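Local coordinates for catechol 2,3-dioxygenase (Rhodococcus sp., PDB 2WL9), which probably catalyses the iron-dependent, ring-opening extradiol cleavage of catechols during the breakdown of aromatic hydrocarbons, at residues G171-K176 with T186-H191. Numbering follows the deposited sequence.
Sequences GAVEYK and TPVFMH
Phe189 N reaches Ala172 O at 3.0 Å, and the return bond from Ala172 N to Phe189 O, longer at 3.2 Å and more bent, closes the hydrogen-bonded pair of two antiparallel strands. The donor Phe189 N stands 36° above the plane of the Ala172 carbonyl, whose oxygen also receives a CA-H...O contact from Val188. A third bond, from Glu174 N to Pro187 O, continues the pairing just past the end of the shorter strand. At Gly171 the strands come close enough for Gly171 CA to touch Phe189 O at 3.3 Å, in a CA-H...O contact. Glu174 extends beyond CG, CD anti to CA (chi2 -169°), which carries the carboxylate out to Phe189 CB, 3.3 Å from Glu174 OE1 and only 17° from the ring plane. That buried oxygen is satisfied by Asn246 and His196. Farther round the same phenyl ring, Tyr175 CD2 meets Phe189 CE2 at 4.1 Å, while Tyr175 OH is held by Ser245 N. Outside this cluster, both methyls of Val173 rest on Thr186 CB. The hairpin belongs to the C-terminal of two glyoxalase-type modules. The side chain of Phe189 is about 6 Å from the bound iron(III) ion, whose ligands are His149, His212, Tyr253 and Glu263. Strand 199-201 pairs with strand 184-191, helix 157-167 packs on Val188 and Met190, and Leu103 of the second subunit touches Val173.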
loop_
_atom_site.group_PDB
_atom_site.type_symbol
_atom_site.label_atom_id
_atom_site.label_comp_id
_atom_site.label_asym_id
_atom_site.label_seq_id
_atom_site.Cartn_x
_atom_site.Cartn_y
_atom_site.Cartn_z
ATOM N N GLY C 171 -29.593 9.935 -11.468
ATOM C CA GLY C 171 -29.703 11.045 -10.537
ATOM C C GLY C 171 -31.133 11.384 -10.180
ATOM O O GLY C 171 -32.053 10.593 -10.417
ATOM N N ALA C 172 -31.300 12.566 -9.595
ATOM C CA ALA C 172 -32.590 13.037 -9.108
ATOM C C ALA C 172 -32.401 14.440 -8.553
ATOM O O ALA C 172 -31.347 15.062 -8.744
ATOM C CB ALA C 172 -33.127 12.104 -8.025
ATOM N N VAL C 173 -33.421 14.931 -7.859
ATOM C CA VAL C 173 -33.359 16.225 -7.188
ATOM C C VAL C 173 -32.257 16.229 -6.128
ATOM O O VAL C 173 -32.144 15.290 -5.348
ATOM C CB VAL C 173 -34.713 16.549 -6.529
ATOM C CG1 VAL C 173 -34.603 17.801 -5.662
ATOM C CG2 VAL C 173 -35.795 16.709 -7.594
ATOM N N GLU C 174 -31.435 17.276 -6.106
ATOM C CA GLU C 174 -30.395 17.361 -5.082
ATOM C C GLU C 174 -30.526 18.563 -4.164
ATOM O O GLU C 174 -29.885 18.623 -3.124
ATOM C CB GLU C 174 -28.998 17.287 -5.703
ATOM C CG GLU C 174 -28.639 15.889 -6.167
ATOM C CD GLU C 174 -27.182 15.738 -6.547
ATOM O OE1 GLU C 174 -26.507 16.763 -6.754
ATOM O OE2 GLU C 174 -26.714 14.590 -6.655
ATOM N N TYR C 175 -31.366 19.517 -4.550
ATOM C CA TYR C 175 -31.625 20.678 -3.713
ATOM C C TYR C 175 -33.110 20.951 -3.620
ATOM O O TYR C 175 -33.861 20.588 -4.522
ATOM C CB TYR C 175 -30.938 21.908 -4.294
ATOM C CG TYR C 175 -29.493 22.073 -3.913
ATOM C CD1 TYR C 175 -29.129 22.883 -2.845
ATOM C CD2 TYR C 175 -28.484 21.438 -4.632
ATOM C CE1 TYR C 175 -27.797 23.053 -2.489
ATOM C CE2 TYR C 175 -27.148 21.603 -4.289
ATOM C CZ TYR C 175 -26.816 22.410 -3.217
ATOM O OH TYR C 175 -25.499 22.588 -2.868
ATOM N N LYS C 176 -33.523 21.570 -2.516
ATOM C CA LYS C 176 -34.848 22.174 -2.401
ATOM C C LYS C 176 -34.696 23.635 -1.971
ATOM O O LYS C 176 -34.144 23.916 -0.907
ATOM C CB LYS C 176 -35.717 21.404 -1.405
ATOM C CG LYS C 176 -36.130 20.008 -1.866
ATOM C CD LYS C 176 -36.698 19.169 -0.736
ATOM C CE LYS C 176 -38.083 19.600 -0.325
ATOM N NZ LYS C 176 -38.591 18.805 0.831
ATOM N N THR C 186 -36.607 22.612 -7.312
ATOM C CA THR C 186 -36.020 21.283 -7.098
ATOM C C THR C 186 -35.170 20.839 -8.295
ATOM O O THR C 186 -35.581 19.951 -9.053
ATOM C CB THR C 186 -37.107 20.204 -6.808
ATOM O OG1 THR C 186 -38.118 20.250 -7.825
ATOM C CG2 THR C 186 -37.753 20.424 -5.431
ATOM N N PRO C 187 -33.973 21.443 -8.454
ATOM C CA PRO C 187 -33.053 21.122 -9.553
ATOM C C PRO C 187 -32.579 19.676 -9.528
ATOM O O PRO C 187 -32.254 19.150 -8.463
ATOM C CB PRO C 187 -31.847 22.032 -9.305
ATOM C CG PRO C 187 -32.216 22.946 -8.230
ATOM C CD PRO C 187 -33.381 22.392 -7.495
ATOM N N VAL C 188 -32.500 19.069 -10.708
ATOM C CA VAL C 188 -32.102 17.677 -10.852
ATOM C C VAL C 188 -30.660 17.627 -11.323
ATOM O O VAL C 188 -30.262 18.413 -12.173
ATOM C CB VAL C 188 -33.034 16.929 -11.853
ATOM C CG1 VAL C 188 -32.535 15.510 -12.146
ATOM C CG2 VAL C 188 -34.452 16.884 -11.305
ATOM N N PHE C 189 -29.884 16.718 -10.740
ATOM C CA PHE C 189 -28.479 16.535 -11.099
ATOM C C PHE C 189 -28.256 15.082 -11.466
ATOM O O PHE C 189 -28.768 14.176 -10.800
ATOM C CB PHE C 189 -27.573 16.910 -9.925
ATOM C CG PHE C 189 -27.623 18.366 -9.554
ATOM C CD1 PHE C 189 -26.559 19.204 -9.857
ATOM C CD2 PHE C 189 -28.722 18.897 -8.883
ATOM C CE1 PHE C 189 -26.595 20.555 -9.519
ATOM C CE2 PHE C 189 -28.766 20.243 -8.541
ATOM C CZ PHE C 189 -27.698 21.072 -8.860
ATOM N N MET C 190 -27.475 14.861 -12.519
ATOM C CA MET C 190 -27.272 13.519 -13.037
ATOM C C MET C 190 -25.816 13.241 -13.387
ATOM O O MET C 190 -25.089 14.130 -13.824
ATOM C CB MET C 190 -28.183 13.268 -14.241
ATOM C CG MET C 190 -29.641 13.598 -13.957
ATOM S SD MET C 190 -30.756 13.077 -15.243
ATOM C CE MET C 190 -30.881 11.316 -14.906
ATOM N N HIS C 191 -25.418 11.986 -13.188
ATOM C CA HIS C 191 -24.039 11.538 -13.372
ATOM C C HIS C 191 -23.990 10.234 -14.184
ATOM O O HIS C 191 -24.966 9.484 -14.234
ATOM C CB HIS C 191 -23.379 11.331 -12.003
ATOM C CG HIS C 191 -24.270 10.652 -11.006
ATOM N ND1 HIS C 191 -24.395 9.281 -10.931
ATOM C CD2 HIS C 191 -25.099 11.158 -10.062
ATOM C CE1 HIS C 191 -25.251 8.972 -9.971
ATOM N NE2 HIS C 191 -25.689 10.093 -9.426
#